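PDB 3U52: phenol hydroxylase component phL from Pseudomonas stutzeri, which probably serves as the beta subunit of the hydroxylase component in a bacterial multicomponent monooxygenase that hydroxylates phenol. Local coordinates for residues M91-S94 and A95-F99; A243-V246 and S247-T250; R31-E34 and A35-I39; E259-R262 and W263-M267. One frame throughout, in Å; residues are numbered along the deposited sequence.

How the contacts relate
Contacts 1 and 2 lie on the same side of the chain's centre, their own centres about 13 Å apart, and touch: F99 CD1 of contact 1 packs 3.8 Å from L249 CD2 of contact 2. Both reach the second copy of this protein. Contact 4 lies deeper in the helical fold; its L261 side chain is about 7 Å, T250 about 9 Å and M91 about 12 Å, each from a bound xenon. Y227, D232 and Y257 line the xenon pocket, and Y257 O accepts a bond from S260 OG. Contact 3 is far from contacts 1 and 2 (centres about 31 and 39 Å) but about 19 Å from contact 4.

Contact 1: M91-S94 and A95-F99; sequences MQES and AETSF
E96 N donates to Q92 O over 2.8 Å at an N-H...O angle of 160°, the shortest of four successive i to i+4 bonds that carry the alpha helix 81-105 through this segment. The others, A95 N to M91 O, T97 N to E93 O and S98 N to S94 O, range from 3.1 to 3.3 Å. Q92 and E96, one turn apart, lie side by side along the helix. A chi1 of 69° turns Q92 CG in over its own backbone, and a second bend at chi2 brings OE1 to 3.3 Å from E96 CG. The amide and the carboxylate are almost parallel, their planes 10° apart, but their polar ends have different partners: Q92 NE2 bonds to A89 O, while E96 OE2 pairs with R169 NH2 and Y166 OH of helix 147-175. R169 would probably favour the charged form of this carboxylate, though an acidic side chain of another protein lies close to the same oxygen. On another side S94 OG is hydrogen-bonded to T97 OG1 of the second subunit, and T97 OG1 in turn makes a weak bond to S94 OG of that copy. E93, bent at chi2, merely approaches this hydroxyl, its OE1 3.8 Å from T97 OG1. E96 CG is packed against the backbone as well, 3.3 Å from Q92 O.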
ATOM      1  N   MET D  91     -13.600   2.127  14.340  1.00 23.49           N
ATOM      2  CA  MET D  91     -14.767   2.356  15.190  1.00 22.70           C
ATOM      3  C   MET D  91     -16.081   2.100  14.502  1.00 22.62           C
ATOM      4  O   MET D  91     -16.971   1.480  15.105  1.00 21.44           O
ATOM      5  CB  MET D  91     -14.782   3.785  15.724  1.00 23.79           C
ATOM      6  CG  MET D  91     -13.760   4.054  16.777  1.00 25.34           C
ATOM      7  SD  MET D  91     -13.630   5.776  17.260  1.00 29.77           S
ATOM      8  CE  MET D  91     -15.202   6.022  18.067  1.00 25.32           C
ATOM      9  N   GLN D  92     -16.245   2.591  13.268  1.00 22.02           N
ATOM     10  CA  GLN D  92     -17.543   2.437  12.561  1.00 24.21           C
ATOM     11  C   GLN D  92     -17.821   0.983  12.185  1.00 24.28           C
ATOM     12  O   GLN D  92     -18.987   0.584  12.068  1.00 23.47           O
ATOM     13  CB  GLN D  92     -17.725   3.396  11.339  1.00 25.18           C
ATOM     14  CG  GLN D  92     -16.839   3.133  10.122  1.00 24.07           C
ATOM     15  CD  GLN D  92     -17.250   1.899   9.277  1.00 24.35           C
ATOM     16  OE1 GLN D  92     -18.415   1.706   8.924  1.00 25.29           O
ATOM     17  NE2 GLN D  92     -16.276   1.061   8.965  1.00 26.16           N
ATOM     18  N   GLU D  93     -16.747   0.196  12.017  1.00 25.01           N
ATOM     19  CA  GLU D  93     -16.898  -1.235  11.735  1.00 26.55           C
ATOM     20  C   GLU D  93     -17.747  -1.907  12.808  1.00 26.21           C
ATOM     21  O   GLU D  93     -18.725  -2.601  12.470  1.00 26.14           O
ATOM     22  CB  GLU D  93     -15.553  -1.967  11.545  1.00 27.26           C
ATOM     23  CG  GLU D  93     -15.732  -3.457  11.223  1.00 32.87           C
ATOM     24  CD  GLU D  93     -16.489  -3.710   9.905  1.00 37.81           C
ATOM     25  OE1 GLU D  93     -17.388  -4.591   9.880  1.00 36.53           O
ATOM     26  OE2 GLU D  93     -16.182  -3.025   8.899  1.00 40.90           O
ATOM     27  N   SER D  94     -17.406  -1.663  14.069  1.00 24.97           N
ATOM     28  CA  SER D  94     -18.148  -2.266  15.169  1.00 26.02           C
ATOM     29  C   SER D  94     -19.546  -1.654  15.276  1.00 25.20           C
ATOM     30  O   SER D  94     -20.493  -2.343  15.640  1.00 24.37           O
ATOM     31  CB  SER D  94     -17.402  -2.052  16.499  1.00 25.99           C
ATOM     32  OG  SER D  94     -16.185  -2.775  16.544  1.00 31.98           O
ATOM     33  N   ALA D  95     -19.677  -0.350  14.993  1.00 24.25           N
ATOM     34  CA  ALA D  95     -20.976   0.306  15.140  1.00 23.07           C
ATOM     35  C   ALA D  95     -21.932  -0.177  14.075  1.00 22.55           C
ATOM     36  O   ALA D  95     -23.079  -0.400  14.369  1.00 23.81           O
ATOM     37  CB  ALA D  95     -20.820   1.832  15.110  1.00 24.37           C
ATOM     38  N   GLU D  96     -21.466  -0.379  12.848  1.00 22.15           N
ATOM     39  CA  GLU D  96     -22.321  -0.841  11.736  1.00 23.10           C
ATOM     40  C   GLU D  96     -22.845  -2.251  11.973  1.00 23.10           C
ATOM     41  O   GLU D  96     -23.968  -2.571  11.651  1.00 20.85           O
ATOM     42  CB  GLU D  96     -21.591  -0.849  10.389  1.00 22.58           C
ATOM     43  CG  GLU D  96     -21.376   0.549   9.806  1.00 27.61           C
ATOM     44  CD  GLU D  96     -22.636   1.421   9.803  1.00 31.94           C
ATOM     45  OE1 GLU D  96     -23.683   0.977   9.275  1.00 35.40           O
ATOM     46  OE2 GLU D  96     -22.552   2.561  10.310  1.00 32.22           O
ATOM     47  N   THR D  97     -21.986  -3.076  12.542  1.00 22.98           N
ATOM     48  CA  THR D  97     -22.335  -4.454  12.877  1.00 24.60           C
ATOM     49  C   THR D  97     -23.348  -4.513  14.034  1.00 23.66           C
ATOM     50  O   THR D  97     -24.254  -5.321  13.996  1.00 22.90           O
ATOM     51  CB  THR D  97     -21.023  -5.213  13.177  1.00 24.25           C
ATOM     52  OG1 THR D  97     -20.495  -5.609  11.901  1.00 30.15           O
ATOM     53  CG2 THR D  97     -21.261  -6.414  13.992  1.00 29.44           C
ATOM     54  N   SER D  98     -23.209  -3.623  15.021  1.00 23.21           N
ATOM     55  CA  SER D  98     -24.201  -3.543  16.128  1.00 23.49           C
ATOM     56  C   SER D  98     -25.563  -3.069  15.652  1.00 23.44           C
ATOM     57  O   SER D  98     -26.567  -3.584  16.087  1.00 22.31           O
ATOM     58  CB  SER D  98     -23.687  -2.679  17.253  1.00 23.19           C
ATOM     59  OG  SER D  98     -22.515  -3.273  17.743  1.00 26.87           O
ATOM     60  N   PHE D  99     -25.585  -2.078  14.752  1.00 24.71           N
ATOM     61  CA  PHE D  99     -26.831  -1.653  14.075  1.00 24.96           C
ATOM     62  C   PHE D  99     -27.507  -2.760  13.268  1.00 25.07           C
ATOM     63  O   PHE D  99     -28.721  -2.926  13.341  1.00 24.81           O
ATOM     64  CB  PHE D  99     -26.609  -0.355  13.220  1.00 24.83           C
ATOM     65  CG  PHE D  99     -26.767   0.897  14.012  1.00 26.07           C
ATOM     66  CD1 PHE D  99     -25.737   1.362  14.814  1.00 23.79           C
ATOM     67  CD2 PHE D  99     -27.997   1.561  14.026  1.00 26.75           C
ATOM     68  CE1 PHE D  99     -25.895   2.498  15.604  1.00 30.43           C
ATOM     69  CE2 PHE D  99     -28.178   2.691  14.826  1.00 28.78           C
ATOM     70  CZ  PHE D  99     -27.136   3.164  15.613  1.00 26.13           C
TER

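Contact 2: A243-V246 and S247-T250; sequences AEDV and SMLT
M248 runs back beside D245, its CG 3.2 Å from D245 O and its CE methyl 4.5 Å from D245 CB. The side chain gets there because chi1 (66°) sets CG astride the N and C of its own residue, while a bend at chi3 turns the methyl toward the aspartate. M248 also packs on M248 of the second subunit. V246 CG2 approaches S247 N at 3.3 Å, and S247 CB lies at the same distance from E244 O. S247 OG is hydrogen-bonded to D235 OD1. L249 points its CB back at V246 O, 3.5 Å away, and T250 brings CG2 to 3.7 Å from that same oxygen. These side chains ride on a type I beta turn, A243 to V246, that leads into the short helix 246-249. S247 N bonds E244 O over 3.1 Å, approaching from above the carbonyl plane, whereas the M248 N to D245 O bond and those from L249 N and T250 N to V246 O are all weak. The segment thus makes the bend between helices 211-240 and 251-274, with T250 at the N-cap position of the latter. V246 leans on F238 of helix 211-240 and L119 of helix 113-122, M248 and L249 pack on helix 81-105, and E244 forms a salt bridge with R110 of the second subunit.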
ATOM      1  N   ALA D 243     -34.986  -0.893  28.202  1.00 31.58           N
ATOM      2  CA  ALA D 243     -34.390  -0.409  26.948  1.00 32.15           C
ATOM      3  C   ALA D 243     -32.886  -0.689  26.853  1.00 32.38           C
ATOM      4  O   ALA D 243     -32.172  -0.045  26.078  1.00 32.17           O
ATOM      5  CB  ALA D 243     -34.674   1.069  26.787  1.00 32.14           C
ATOM      6  N   GLU D 244     -32.420  -1.640  27.657  1.00 33.29           N
ATOM      7  CA  GLU D 244     -31.006  -1.991  27.810  1.00 35.54           C
ATOM      8  C   GLU D 244     -30.273  -2.183  26.456  1.00 34.52           C
ATOM      9  O   GLU D 244     -29.121  -1.808  26.327  1.00 34.04           O
ATOM     10  CB  GLU D 244     -30.887  -3.244  28.723  1.00 36.74           C
ATOM     11  CG  GLU D 244     -29.448  -3.661  29.141  1.00 44.77           C
ATOM     12  CD  GLU D 244     -29.291  -5.192  29.529  1.00 53.13           C
ATOM     13  OE1 GLU D 244     -30.157  -5.738  30.279  1.00 54.39           O
ATOM     14  OE2 GLU D 244     -28.281  -5.839  29.085  1.00 56.13           O
ATOM     15  N   ASP D 245     -30.953  -2.746  25.450  1.00 34.34           N
ATOM     16  CA  ASP D 245     -30.311  -3.016  24.149  1.00 34.92           C
ATOM     17  C   ASP D 245     -29.795  -1.772  23.383  1.00 33.65           C
ATOM     18  O   ASP D 245     -28.885  -1.881  22.596  1.00 33.37           O
ATOM     19  CB  ASP D 245     -31.200  -3.905  23.266  1.00 35.59           C
ATOM     20  CG  ASP D 245     -31.396  -5.334  23.870  1.00 39.32           C
ATOM     21  OD1 ASP D 245     -30.692  -5.685  24.835  1.00 39.97           O
ATOM     22  OD2 ASP D 245     -32.251  -6.106  23.374  1.00 43.03           O
ATOM     23  N   VAL D 246     -30.332  -0.590  23.641  1.00 33.11           N
ATOM     24  CA  VAL D 246     -29.768   0.626  23.016  1.00 32.43           C
ATOM     25  C   VAL D 246     -28.328   0.926  23.439  1.00 31.05           C
ATOM     26  O   VAL D 246     -27.670   1.682  22.770  1.00 30.81           O
ATOM     27  CB  VAL D 246     -30.631   1.918  23.233  1.00 33.27           C
ATOM     28  CG1 VAL D 246     -32.085   1.644  22.919  1.00 33.52           C
ATOM     29  CG2 VAL D 246     -30.462   2.422  24.629  1.00 33.83           C
ATOM     30  N   SER D 247     -27.844   0.340  24.530  1.00 30.12           N
ATOM     31  CA  SER D 247     -26.442   0.480  24.953  1.00 29.56           C
ATOM     32  C   SER D 247     -25.422   0.062  23.892  1.00 29.21           C
ATOM     33  O   SER D 247     -24.330   0.598  23.826  1.00 27.85           O
ATOM     34  CB  SER D 247     -26.153  -0.377  26.174  1.00 30.13           C
ATOM     35  OG  SER D 247     -26.620   0.211  27.354  1.00 32.96           O
ATOM     36  N   MET D 248     -25.754  -0.950  23.111  1.00 29.64           N
ATOM     37  CA  MET D 248     -24.813  -1.404  22.125  1.00 31.02           C
ATOM     38  C   MET D 248     -24.785  -0.414  20.980  1.00 30.45           C
ATOM     39  O   MET D 248     -23.774  -0.313  20.267  1.00 30.80           O
ATOM     40  CB  MET D 248     -25.118  -2.843  21.662  1.00 31.70           C
ATOM     41  CG  MET D 248     -26.428  -3.048  20.906  1.00 36.64           C
ATOM     42  SD  MET D 248     -26.652  -4.836  20.457  1.00 49.14           S
ATOM     43  CE  MET D 248     -27.226  -5.555  21.983  1.00 43.67           C
ATOM     44  N   LEU D 249     -25.868   0.345  20.819  1.00 29.03           N
ATOM     45  CA  LEU D 249     -25.913   1.393  19.776  1.00 27.86           C
ATOM     46  C   LEU D 249     -25.199   2.685  20.146  1.00 27.51           C
ATOM     47  O   LEU D 249     -24.845   3.468  19.288  1.00 28.56           O
ATOM     48  CB  LEU D 249     -27.353   1.642  19.331  1.00 27.95           C
ATOM     49  CG  LEU D 249     -28.114   0.370  18.928  1.00 27.53           C
ATOM     50  CD1 LEU D 249     -29.548   0.725  18.533  1.00 28.83           C
ATOM     51  CD2 LEU D 249     -27.393  -0.339  17.750  1.00 27.33           C
ATOM     52  N   THR D 250     -24.940   2.900  21.425  1.00 26.67           N
ATOM     53  CA  THR D 250     -24.342   4.153  21.865  1.00 25.85           C
ATOM     54  C   THR D 250     -22.922   3.928  22.340  1.00 24.86           C
ATOM     55  O   THR D 250     -22.328   4.796  22.985  1.00 23.84           O
ATOM     56  CB  THR D 250     -25.194   4.778  22.999  1.00 25.67           C
ATOM     57  OG1 THR D 250     -25.350   3.797  24.019  1.00 28.37           O
ATOM     58  CG2 THR D 250     -26.618   5.166  22.471  1.00 23.83           C
TER

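Contact 3: R31-E34 and A35-I39; sequences RYQE and ASYDI
Y32 lays its ring over S36, whose CB sits over the face in a CH-pi contact, 4.1 Å from the centroid and 15° off the ring normal. The ring reaches this place with CG anti to the backbone N (chi1 179°). S36 OG hangs over the same ring toward its rim, 3.4 Å from Y32 CE1. It is hydrogen-bonded to Q151 OE1 and also lies 2.8 Å from Y32 O, a second acceptor within reach of the hydroxyl. Y37 comes to the edge of the Y32 ring instead: its OH, hydrogen-bonded to S74 OG, is 3.8 Å from Y32 CE2, and the two ring planes stand at 90° in an oblique pair. The edge of the Y37 ring meets the backbone, CD1 lying 3.3 Å from Q33 O, and that oxygen accepts a fairly straight bond from S36 N and a weak one from Y37 N where the helix ends. A leucine in place of Y32 would probably leave D75 N without the hydroxyl that accepts its bond and S36 without an aromatic face. Helix 31-36 packs on helix 18-24 through Q33 and Y37, and on helix 147-175 through Y32 and Y37.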
ATOM      1  N   ARG D  31       5.002  12.170  10.834  1.00 23.06           N
ATOM      2  CA  ARG D  31       3.915  12.501   9.906  1.00 23.26           C
ATOM      3  C   ARG D  31       3.028  13.605  10.508  1.00 22.54           C
ATOM      4  O   ARG D  31       2.659  14.560   9.808  1.00 22.22           O
ATOM      5  CB  ARG D  31       3.098  11.257   9.531  1.00 22.94           C
ATOM      6  CG  ARG D  31       3.851  10.209   8.638  1.00 28.20           C
ATOM      7  CD  ARG D  31       3.492  10.176   7.137  1.00 36.53           C
ATOM      8  NE  ARG D  31       4.360   9.260   6.349  1.00 42.49           N
ATOM      9  CZ  ARG D  31       5.151   9.619   5.311  1.00 43.62           C
ATOM     10  NH1 ARG D  31       5.219  10.870   4.891  1.00 41.37           N
ATOM     11  NH2 ARG D  31       5.901   8.717   4.678  1.00 43.89           N
ATOM     12  N   TYR D  32       2.696  13.484  11.797  1.00 21.26           N
ATOM     13  CA  TYR D  32       1.901  14.512  12.485  1.00 20.33           C
ATOM     14  C   TYR D  32       2.572  15.861  12.416  1.00 19.50           C
ATOM     15  O   TYR D  32       1.902  16.834  12.105  1.00 19.57           O
ATOM     16  CB  TYR D  32       1.607  14.125  13.948  1.00 21.04           C
ATOM     17  CG  TYR D  32       0.799  15.184  14.668  1.00 19.73           C
ATOM     18  CD1 TYR D  32      -0.561  15.374  14.390  1.00 19.95           C
ATOM     19  CD2 TYR D  32       1.397  16.041  15.575  1.00 23.82           C
ATOM     20  CE1 TYR D  32      -1.296  16.382  15.060  1.00 21.08           C
ATOM     21  CE2 TYR D  32       0.669  17.033  16.229  1.00 22.06           C
ATOM     22  CZ  TYR D  32      -0.668  17.193  15.966  1.00 23.15           C
ATOM     23  OH  TYR D  32      -1.352  18.199  16.622  1.00 23.26           O
ATOM     24  N   GLN D  33       3.885  15.927  12.691  1.00 19.02           N
ATOM     25  CA  GLN D  33       4.604  17.208  12.657  1.00 20.75           C
ATOM     26  C   GLN D  33       4.580  17.846  11.271  1.00 22.00           C
ATOM     27  O   GLN D  33       4.177  19.009  11.184  1.00 23.07           O
ATOM     28  CB  GLN D  33       6.037  17.132  13.162  1.00 20.33           C
ATOM     29  CG  GLN D  33       6.110  16.833  14.688  1.00 22.15           C
ATOM     30  CD  GLN D  33       7.504  16.465  15.162  1.00 25.25           C
ATOM     31  OE1 GLN D  33       8.243  15.800  14.465  1.00 21.25           O
ATOM     32  NE2 GLN D  33       7.842  16.853  16.383  1.00 26.55           N
ATOM     33  N   GLU D  34       4.971  17.120  10.222  1.00 20.61           N
ATOM     34  CA  GLU D  34       4.975  17.674   8.862  1.00 23.74           C
ATOM     35  C   GLU D  34       3.585  18.130   8.372  1.00 23.68           C
ATOM     36  O   GLU D  34       3.474  19.005   7.497  1.00 24.83           O
ATOM     37  CB  GLU D  34       5.644  16.708   7.846  1.00 22.04           C
ATOM     38  CG  GLU D  34       7.105  16.526   8.217  1.00 24.01           C
ATOM     39  CD  GLU D  34       7.997  15.837   7.175  1.00 29.56           C
ATOM     40  OE1 GLU D  34       7.514  15.022   6.376  1.00 28.63           O
ATOM     41  OE2 GLU D  34       9.236  16.093   7.206  1.00 33.34           O
ATOM     42  N   ALA D  35       2.554  17.532   8.938  1.00 22.73           N
ATOM     43  CA  ALA D  35       1.212  17.772   8.468  1.00 24.02           C
ATOM     44  C   ALA D  35       0.536  18.907   9.179  1.00 22.81           C
ATOM     45  O   ALA D  35      -0.467  19.396   8.678  1.00 23.11           O
ATOM     46  CB  ALA D  35       0.348  16.500   8.610  1.00 24.69           C
ATOM     47  N   SER D  36       1.067  19.306  10.337  1.00 22.11           N
ATOM     48  CA  SER D  36       0.291  20.060  11.285  1.00 23.22           C
ATOM     49  C   SER D  36       0.840  21.424  11.743  1.00 23.86           C
ATOM     50  O   SER D  36       0.129  22.155  12.444  1.00 24.76           O
ATOM     51  CB  SER D  36      -0.020  19.184  12.495  1.00 22.73           C
ATOM     52  OG  SER D  36      -0.693  18.006  12.084  1.00 23.11           O
ATOM     53  N   TYR D  37       2.095  21.740  11.395  1.00 23.30           N
ATOM     54  CA  TYR D  37       2.775  22.898  11.958  1.00 23.55           C
ATOM     55  C   TYR D  37       3.182  23.860  10.874  1.00 23.42           C
ATOM     56  O   TYR D  37       3.881  23.464   9.957  1.00 21.77           O
ATOM     57  CB  TYR D  37       4.039  22.473  12.743  1.00 24.20           C
ATOM     58  CG  TYR D  37       3.717  21.796  14.062  1.00 23.50           C
ATOM     59  CD1 TYR D  37       3.550  20.401  14.121  1.00 21.40           C
ATOM     60  CD2 TYR D  37       3.547  22.545  15.231  1.00 22.91           C
ATOM     61  CE1 TYR D  37       3.235  19.777  15.304  1.00 21.53           C
ATOM     62  CE2 TYR D  37       3.237  21.924  16.437  1.00 24.81           C
ATOM     63  CZ  TYR D  37       3.088  20.554  16.457  1.00 25.53           C
ATOM     64  OH  TYR D  37       2.786  19.934  17.615  1.00 25.76           O
ATOM     65  N   ASP D  38       2.745  25.131  10.987  1.00 24.03           N
ATOM     66  CA  ASP D  38       3.241  26.251  10.121  1.00 24.21           C
ATOM     67  C   ASP D  38       2.962  26.074   8.636  1.00 24.89           C
ATOM     68  O   ASP D  38       3.676  26.561   7.811  1.00 24.52           O
ATOM     69  CB  ASP D  38       4.741  26.451  10.313  1.00 24.80           C
ATOM     70  CG  ASP D  38       5.097  26.648  11.755  1.00 28.95           C
ATOM     71  OD1 ASP D  38       4.417  27.476  12.397  1.00 33.88           O
ATOM     72  OD2 ASP D  38       6.005  25.955  12.268  1.00 34.82           O
ATOM     73  N   ILE D  39       1.893  25.378   8.309  1.00 24.46           N
ATOM     74  CA  ILE D  39       1.594  25.068   6.948  1.00 27.17           C
ATOM     75  C   ILE D  39       0.584  26.114   6.389  1.00 26.65           C
ATOM     76  O   ILE D  39       0.457  26.297   5.178  1.00 27.06           O
ATOM     77  CB  ILE D  39       1.100  23.628   6.998  1.00 28.61           C
ATOM     78  CG1 ILE D  39       1.907  22.752   6.073  1.00 32.30           C
ATOM     79  CG2 ILE D  39      -0.366  23.472   7.024  1.00 31.63           C
ATOM     80  CD1 ILE D  39       2.997  22.133   6.837  1.00 35.06           C
TER

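Contact 4: E259-R262 and W263-M267; sequences ESLR and WTNAM
T264 grips S260 O twice, through N at 3.1 Å and through OG1 at the same distance, on the alpha helix 251-274. The backbone donor lies nearly in line with the carbonyl, at a C=O...N angle of 165°. The hydroxyl comes in at a C=O...OG1 angle of 125°, tilted from the carbonyl plane, because chi1 (64°) turns OG1 to face the preceding turn. Two further i to i+4 bonds, N265 N to L261 O and A266 N to R262 O, continue the helix. The other polar side chains find partners beyond the segment: S260 OG bonds Y257 O, a residue of the xenon pocket, E259 forms salt bridges with R88 and R77, and N265 OD1 bonds R320 NE.

Ring packing centres on W263. S260 O lies over one face of the indole, 3.4 Å from W263 CD1, while S260 CB is 4.0 Å from W263 NE1. T264 CG2 also sits over a face of the ring, above its centre. With an alanine in place of T264, S260 O would be left with the backbone N-H alone from this residue, and a gap would probably open over the indole where the methyl now lies. The ring meets H153 edge-to-face and packs on M152 and T156, joining this helix to helix 147-175, and T264 touches I220 of helix 211-240.

Close van der Waals approaches of CB atoms to backbone carbonyls complete the set: N265 CB lies 3.2 Å from L261 O, and A266 CB is 3.5 Å from R262 O.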
ATOM      1  N   GLU D 259     -11.971   9.386  24.217  1.00 25.68           N
ATOM      2  CA  GLU D 259     -10.856   9.873  23.382  1.00 25.64           C
ATOM      3  C   GLU D 259     -10.818  11.411  23.324  1.00 24.07           C
ATOM      4  O   GLU D 259      -9.763  12.001  23.257  1.00 24.36           O
ATOM      5  CB  GLU D 259     -10.960   9.252  21.976  1.00 26.62           C
ATOM      6  CG  GLU D 259      -9.911   9.774  20.978  1.00 28.94           C
ATOM      7  CD  GLU D 259     -10.433   9.773  19.538  1.00 32.96           C
ATOM      8  OE1 GLU D 259     -10.405   8.686  18.904  1.00 29.10           O
ATOM      9  OE2 GLU D 259     -10.890  10.860  19.052  1.00 32.21           O
ATOM     10  N   SER D 260     -11.972  12.065  23.349  1.00 23.21           N
ATOM     11  CA  SER D 260     -12.028  13.502  23.129  1.00 23.65           C
ATOM     12  C   SER D 260     -11.513  14.282  24.332  1.00 23.79           C
ATOM     13  O   SER D 260     -11.002  15.379  24.212  1.00 23.78           O
ATOM     14  CB  SER D 260     -13.454  13.926  22.819  1.00 24.61           C
ATOM     15  OG  SER D 260     -14.204  13.959  24.020  1.00 28.60           O
ATOM     16  N   LEU D 261     -11.643  13.690  25.501  1.00 23.94           N
ATOM     17  CA  LEU D 261     -11.004  14.210  26.702  1.00 23.89           C
ATOM     18  C   LEU D 261      -9.496  14.399  26.533  1.00 23.93           C
ATOM     19  O   LEU D 261      -8.920  15.339  27.081  1.00 25.06           O
ATOM     20  CB  LEU D 261     -11.341  13.295  27.867  1.00 24.25           C
ATOM     21  CG  LEU D 261     -12.466  13.482  28.900  1.00 26.26           C
ATOM     22  CD1 LEU D 261     -13.614  14.364  28.503  1.00 24.75           C
ATOM     23  CD2 LEU D 261     -12.938  12.118  29.378  1.00 26.14           C
ATOM     24  N   ARG D 262      -8.833  13.560  25.738  1.00 25.41           N
ATOM     25  CA  ARG D 262      -7.390  13.742  25.548  1.00 24.95           C
ATOM     26  C   ARG D 262      -7.051  15.106  24.964  1.00 25.57           C
ATOM     27  O   ARG D 262      -6.236  15.839  25.533  1.00 26.85           O
ATOM     28  CB  ARG D 262      -6.785  12.603  24.708  1.00 25.22           C
ATOM     29  CG  ARG D 262      -6.910  11.230  25.408  1.00 26.49           C
ATOM     30  CD  ARG D 262      -6.128  10.187  24.659  1.00 28.83           C
ATOM     31  NE  ARG D 262      -4.687  10.414  24.756  1.00 33.42           N
ATOM     32  CZ  ARG D 262      -3.801   9.834  23.949  1.00 35.40           C
ATOM     33  NH1 ARG D 262      -4.226   9.023  22.984  1.00 34.71           N
ATOM     34  NH2 ARG D 262      -2.507  10.079  24.090  1.00 35.53           N
ATOM     35  N   TRP D 263      -7.679  15.487  23.856  1.00 23.89           N
ATOM     36  CA  TRP D 263      -7.250  16.711  23.218  1.00 22.20           C
ATOM     37  C   TRP D 263      -7.886  17.932  23.869  1.00 21.77           C
ATOM     38  O   TRP D 263      -7.251  18.968  23.904  1.00 20.67           O
ATOM     39  CB  TRP D 263      -7.517  16.684  21.712  1.00 22.75           C
ATOM     40  CG  TRP D 263      -8.969  16.803  21.286  1.00 21.66           C
ATOM     41  CD1 TRP D 263      -9.836  15.767  21.027  1.00 22.16           C
ATOM     42  CD2 TRP D 263      -9.701  18.013  20.989  1.00 22.77           C
ATOM     43  NE1 TRP D 263     -11.052  16.254  20.647  1.00 21.42           N
ATOM     44  CE2 TRP D 263     -11.006  17.624  20.605  1.00 23.14           C
ATOM     45  CE3 TRP D 263      -9.386  19.389  21.031  1.00 23.55           C
ATOM     46  CZ2 TRP D 263     -12.007  18.570  20.250  1.00 22.59           C
ATOM     47  CZ3 TRP D 263     -10.358  20.321  20.682  1.00 21.02           C
ATOM     48  CH2 TRP D 263     -11.658  19.912  20.308  1.00 22.55           C
ATOM     49  N   THR D 264      -9.142  17.832  24.338  1.00 20.74           N
ATOM     50  CA  THR D 264      -9.770  18.991  24.965  1.00 21.73           C
ATOM     51  C   THR D 264      -9.103  19.350  26.288  1.00 22.85           C
ATOM     52  O   THR D 264      -8.864  20.520  26.545  1.00 23.22           O
ATOM     53  CB  THR D 264     -11.281  18.876  25.158  1.00 21.57           C
ATOM     54  OG1 THR D 264     -11.568  17.818  26.058  1.00 21.91           O
ATOM     55  CG2 THR D 264     -12.029  18.641  23.835  1.00 22.17           C
ATOM     56  N   ASN D 265      -8.755  18.370  27.120  1.00 23.64           N
ATOM     57  CA  ASN D 265      -7.877  18.647  28.284  1.00 24.90           C
ATOM     58  C   ASN D 265      -6.472  19.190  27.938  1.00 25.52           C
ATOM     59  O   ASN D 265      -5.998  20.097  28.620  1.00 25.83           O
ATOM     60  CB  ASN D 265      -7.728  17.415  29.176  1.00 25.55           C
ATOM     61  CG  ASN D 265      -9.003  17.059  29.916  1.00 27.74           C
ATOM     62  OD1 ASN D 265      -9.916  17.873  30.017  1.00 28.74           O
ATOM     63  ND2 ASN D 265      -9.058  15.839  30.465  1.00 27.07           N
ATOM     64  N   ALA D 266      -5.785  18.656  26.923  1.00 25.68           N
ATOM     65  CA  ALA D 266      -4.484  19.230  26.524  1.00 26.51           C
ATOM     66  C   ALA D 266      -4.618  20.704  26.042  1.00 27.42           C
ATOM     67  O   ALA D 266      -3.755  21.542  26.352  1.00 27.82           O
ATOM     68  CB  ALA D 266      -3.810  18.398  25.482  1.00 27.16           C
ATOM     69  N   MET D 267      -5.686  21.020  25.295  1.00 26.56           N
ATOM     70  CA  MET D 267      -5.904  22.384  24.846  1.00 26.48           C
ATOM     71  C   MET D 267      -6.205  23.341  26.030  1.00 27.02           C
ATOM     72  O   MET D 267      -5.602  24.414  26.115  1.00 27.20           O
ATOM     73  CB  MET D 267      -7.044  22.449  23.846  1.00 26.60           C
ATOM     74  CG  MET D 267      -7.406  23.899  23.398  1.00 27.61           C
ATOM     75  SD  MET D 267      -8.724  23.822  22.140  1.00 29.34           S
ATOM     76  CE  MET D 267     -10.148  23.436  23.182  1.00 24.96           C
TER